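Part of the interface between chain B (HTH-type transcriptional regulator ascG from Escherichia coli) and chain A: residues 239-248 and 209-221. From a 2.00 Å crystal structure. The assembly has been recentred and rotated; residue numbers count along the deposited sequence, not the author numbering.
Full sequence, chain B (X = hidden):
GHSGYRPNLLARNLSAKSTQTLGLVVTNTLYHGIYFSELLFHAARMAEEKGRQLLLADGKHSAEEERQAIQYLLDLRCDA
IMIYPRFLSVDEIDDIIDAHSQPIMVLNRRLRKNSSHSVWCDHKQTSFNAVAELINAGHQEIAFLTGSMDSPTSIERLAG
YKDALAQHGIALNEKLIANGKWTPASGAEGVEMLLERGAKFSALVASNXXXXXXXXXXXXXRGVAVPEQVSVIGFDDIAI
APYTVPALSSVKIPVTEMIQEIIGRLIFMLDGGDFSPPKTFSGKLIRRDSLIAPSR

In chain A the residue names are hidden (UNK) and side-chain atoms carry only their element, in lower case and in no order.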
# COMPACT_ATOMS: atom_id res chain seq x y z
N ALA B 239 9.36 -0.52 -0.38
CA ALA B 239 10.15 -1.72 -0.63
C ALA B 239 10.87 -1.63 -1.97
O ALA B 239 11.99 -2.07 -2.09
CB ALA B 239 9.27 -3.02 -0.52
N ILE B 240 10.26 -1.00 -2.96
CA ILE B 240 10.95 -0.85 -4.26
C ILE B 240 12.07 0.18 -4.34
O ILE B 240 12.76 0.26 -5.33
CB ILE B 240 9.98 -0.57 -5.44
CG1 ILE B 240 9.28 0.76 -5.25
CG2 ILE B 240 8.98 -1.65 -5.59
CD1 ILE B 240 8.68 1.25 -6.49
N ALA B 241 12.25 1.02 -3.33
CA ALA B 241 13.25 2.10 -3.43
C ALA B 241 14.67 1.60 -3.79
O ALA B 241 15.36 2.21 -4.63
CB ALA B 241 13.25 2.94 -2.13
N PRO B 242 15.13 0.46 -3.19
CA PRO B 242 16.48 0.11 -3.57
C PRO B 242 16.54 -0.43 -5.01
O PRO B 242 17.61 -0.68 -5.52
CB PRO B 242 16.87 -0.98 -2.54
CG PRO B 242 15.86 -0.88 -1.45
CD PRO B 242 14.61 -0.51 -2.20
N TYR B 243 15.39 -0.52 -5.68
CA TYR B 243 15.33 -1.23 -6.98
C TYR B 243 14.95 -0.33 -8.14
O TYR B 243 14.85 -0.80 -9.28
CB TYR B 243 14.40 -2.45 -6.89
CG TYR B 243 14.84 -3.37 -5.78
CD1 TYR B 243 14.21 -3.33 -4.53
CD2 TYR B 243 15.93 -4.23 -5.96
CE1 TYR B 243 14.64 -4.16 -3.50
CE2 TYR B 243 16.36 -5.04 -4.94
CZ TYR B 243 15.72 -5.01 -3.73
OH TYR B 243 16.18 -5.78 -2.70
N THR B 244 14.75 0.96 -7.87
CA THR B 244 14.60 1.90 -8.95
C THR B 244 15.97 2.14 -9.63
O THR B 244 17.04 1.78 -9.10
CB THR B 244 13.96 3.23 -8.50
OG1 THR B 244 14.76 3.80 -7.48
CG2 THR B 244 12.60 2.95 -7.90
N VAL B 245 15.93 2.72 -10.82
CA VAL B 245 17.10 2.90 -11.65
C VAL B 245 17.17 4.41 -11.85
O VAL B 245 16.38 4.94 -12.63
CB VAL B 245 16.86 2.21 -13.02
CG1 VAL B 245 17.84 2.71 -14.05
CG2 VAL B 245 16.90 0.66 -12.90
N PRO B 246 18.02 5.12 -11.08
CA PRO B 246 18.93 4.72 -9.99
C PRO B 246 18.16 4.49 -8.68
O PRO B 246 17.02 5.01 -8.52
CB PRO B 246 19.81 5.93 -9.81
CG PRO B 246 18.85 7.11 -10.17
CD PRO B 246 17.96 6.60 -11.25
N ALA B 247 18.78 3.71 -7.78
CA ALA B 247 18.22 3.40 -6.50
C ALA B 247 17.85 4.69 -5.75
O ALA B 247 18.67 5.63 -5.67
CB ALA B 247 19.21 2.58 -5.66
N LEU B 248 16.66 4.69 -5.15
CA LEU B 248 16.10 5.92 -4.61
C LEU B 248 16.48 6.17 -3.14
O LEU B 248 16.08 5.43 -2.27
CB LEU B 248 14.57 5.90 -4.81
CG LEU B 248 13.71 6.91 -4.05
CD1 LEU B 248 14.05 8.39 -4.55
CD2 LEU B 248 12.25 6.65 -4.19
N UNK A 209 4.11 -6.95 -10.00
CA UNK A 209 4.96 -5.84 -10.36
C UNK A 209 6.17 -5.72 -9.45
O UNK A 209 7.28 -5.57 -9.93
c UNK A 209 3.13 -4.57 -11.60
o UNK A 209 2.38 -3.59 -11.73
o UNK A 209 3.13 -5.53 -12.42
c UNK A 209 4.12 -4.57 -10.43
N UNK A 210 5.98 -5.82 -8.13
CA UNK A 210 7.09 -5.61 -7.19
C UNK A 210 8.29 -6.48 -7.58
O UNK A 210 9.42 -6.01 -7.69
c UNK A 210 5.94 -4.70 -5.12
o UNK A 210 5.30 -4.90 -4.06
c UNK A 210 6.64 -5.89 -5.75
o UNK A 210 6.00 -3.58 -5.69
N UNK A 211 8.02 -7.76 -7.84
CA UNK A 211 9.04 -8.67 -8.27
C UNK A 211 9.61 -8.31 -9.62
O UNK A 211 10.82 -8.40 -9.82
c UNK A 211 8.14 -10.58 -6.90
se UNK A 211 7.89 -12.57 -6.92
c UNK A 211 9.60 -13.01 -7.39
c UNK A 211 8.45 -10.08 -8.30
N UNK A 212 8.72 -7.90 -10.55
CA UNK A 212 9.14 -7.43 -11.89
C UNK A 212 10.16 -6.32 -11.76
O UNK A 212 11.18 -6.31 -12.45
c UNK A 212 7.93 -6.96 -12.69
N UNK A 213 9.87 -5.36 -10.88
CA UNK A 213 10.79 -4.24 -10.66
C UNK A 213 12.17 -4.68 -10.08
O UNK A 213 13.21 -4.21 -10.52
c UNK A 213 11.22 -2.09 -9.41
c UNK A 213 10.14 -3.09 -9.85
c UNK A 213 8.98 -2.46 -10.64
c UNK A 213 7.92 -1.74 -9.78
N UNK A 214 12.17 -5.56 -9.09
CA UNK A 214 13.44 -6.08 -8.59
C UNK A 214 14.15 -6.87 -9.69
O UNK A 214 15.36 -6.83 -9.79
N UNK A 215 13.39 -7.60 -10.51
CA UNK A 215 13.97 -8.37 -11.62
C UNK A 215 14.64 -7.45 -12.66
O UNK A 215 15.74 -7.72 -13.11
c UNK A 215 12.92 -9.26 -12.29
N UNK A 216 13.99 -6.33 -13.00
CA UNK A 216 14.56 -5.41 -13.97
C UNK A 216 15.83 -4.75 -13.44
O UNK A 216 16.75 -4.42 -14.22
se UNK A 216 11.39 -3.36 -16.04
c UNK A 216 12.45 -4.84 -15.35
c UNK A 216 13.54 -4.35 -14.39
c UNK A 216 10.60 -2.67 -14.43
N UNK A 217 15.87 -4.54 -12.12
CA UNK A 217 17.05 -3.99 -11.43
C UNK A 217 18.22 -4.97 -11.56
O UNK A 217 19.34 -4.58 -11.94
c UNK A 217 16.74 -3.76 -9.95
c UNK A 217 18.15 -1.69 -9.59
c UNK A 217 19.21 -1.02 -8.71
n UNK A 217 19.69 0.19 -9.42
c UNK A 217 17.88 -3.11 -9.12
N UNK A 218 17.96 -6.26 -11.29
CA UNK A 218 19.04 -7.26 -11.40
C UNK A 218 19.51 -7.42 -12.83
O UNK A 218 20.69 -7.63 -13.07
c UNK A 218 18.64 -8.56 -10.81
N UNK A 219 18.59 -7.31 -13.79
CA UNK A 219 18.97 -7.38 -15.20
C UNK A 219 19.87 -6.21 -15.59
O UNK A 219 20.96 -6.40 -16.18
c UNK A 219 17.00 -8.84 -16.03
c UNK A 219 17.76 -7.50 -16.12
c UNK A 219 15.56 -8.69 -16.52
c UNK A 219 17.73 -10.00 -16.76
N UNK A 220 19.44 -5.01 -15.21
CA UNK A 220 20.23 -3.81 -15.45
C UNK A 220 21.64 -3.93 -14.83
O UNK A 220 22.63 -3.62 -15.49
c UNK A 220 19.50 -2.62 -14.85
c UNK A 220 20.69 -0.37 -14.33
n UNK A 220 21.12 0.67 -15.12
c UNK A 220 20.85 0.38 -16.39
c UNK A 220 20.15 -1.30 -15.15
n UNK A 220 20.25 -0.79 -16.43
N UNK A 221 21.71 -4.38 -13.57
CA UNK A 221 22.97 -4.56 -12.86
C UNK A 221 23.92 -5.48 -13.64
O UNK A 221 25.09 -5.15 -13.79
o UNK A 221 21.66 -5.61 -8.85
c UNK A 221 22.53 -3.96 -10.40
c UNK A 221 22.73 -5.08 -11.44
o UNK A 221 21.53 -3.51 -8.28
c UNK A 221 21.86 -4.40 -9.09
O HOH W 1 13.80 -1.70 -11.63
O HOH W 2 21.24 2.53 -8.71

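Position 209 carries two side-chain carbons, the second holding two oxygens: a short carboxylate. It lies out of reach of chain B and its oxygens are hydrogen-bonded elsewhere in the structure; this is Asp A209. Position 210 repeats the pattern; its CA-to-CB bond points sideways, but the end of the side chain comes nearer, one oxygen lying 3.6 Å from CG2 of Ile B240. Two carbons and two oxygens make it Asp A210, and the touching atom OD1.

At 211 an unbranched chain of two carbons, a selenium and a carbon points out of reach, which is selenomethionine, Met A211. Position 212 has one carbon, also remote: Ala A212.

Position 213 is the first to point its CA-to-CB bond at the loop. Four carbons fork at the first, one arm two carbons long; the end of that longer arm lies near Ile B240 CG2 and the short arm near Tyr B243 CB. It is Ile A213, with CD1 4.3 Å from Ile B240 CG2 and CG2 4.1 Å from Tyr B243 CB, an apolar patch against both residues.

Position 214 has no side-chain atoms; the backbones come close here, and its CA rests 4.1 Å from Tyr B243 CD2. It is Gly A214. Position 215, a single carbon directed away, is Ala A215. Position 216 again shows two carbons, selenium and a carbon, with no contact to the loop: Met A216.

Position 217 runs four carbons in a row to a nitrogen, which ends 3.1 Å from the carbonyl oxygen of Thr B244. Along the way the second carbon meets the edge of the Tyr B243 ring and the third lies close to Tyr B243 O. That is Lys A217, with CG 3.9 Å from Tyr B243 CD2 and CD 3.4 Å from Tyr B243 O.

One carbon at 218 gives Ala A218. Position 219 has four carbons forked at the second, and is Leu A219; neither touches the loop. Position 220 has one carbon and a five-membered ring of three carbons and two nitrogens, with Val B245 CG1 over one face: His A220. Position 221, three carbons with two oxygens on the third, reaches no atom of the loop and is Glu A221.

The rule is a helical stripe, 210, 213, 214, 217 and 220, laid against a loop. Apolar packing begins at Ile A213, glycine accompanies the close backbone approach, and the lysine finishes the job: NZ donates to Thr B244 O, and a water accepts from both Lys A217 NZ and Ala B247 N. A second water donates to Ile A213 O and Tyr B243 O, tying the two backbones together. Thr B244, its CA-to-CB bond turned away, spends its hydroxyl within the loop, OG1 donating to Pro B246 O at 2.8 Å.

Chain A, residues 209-221: DDMAIGAMKALHE
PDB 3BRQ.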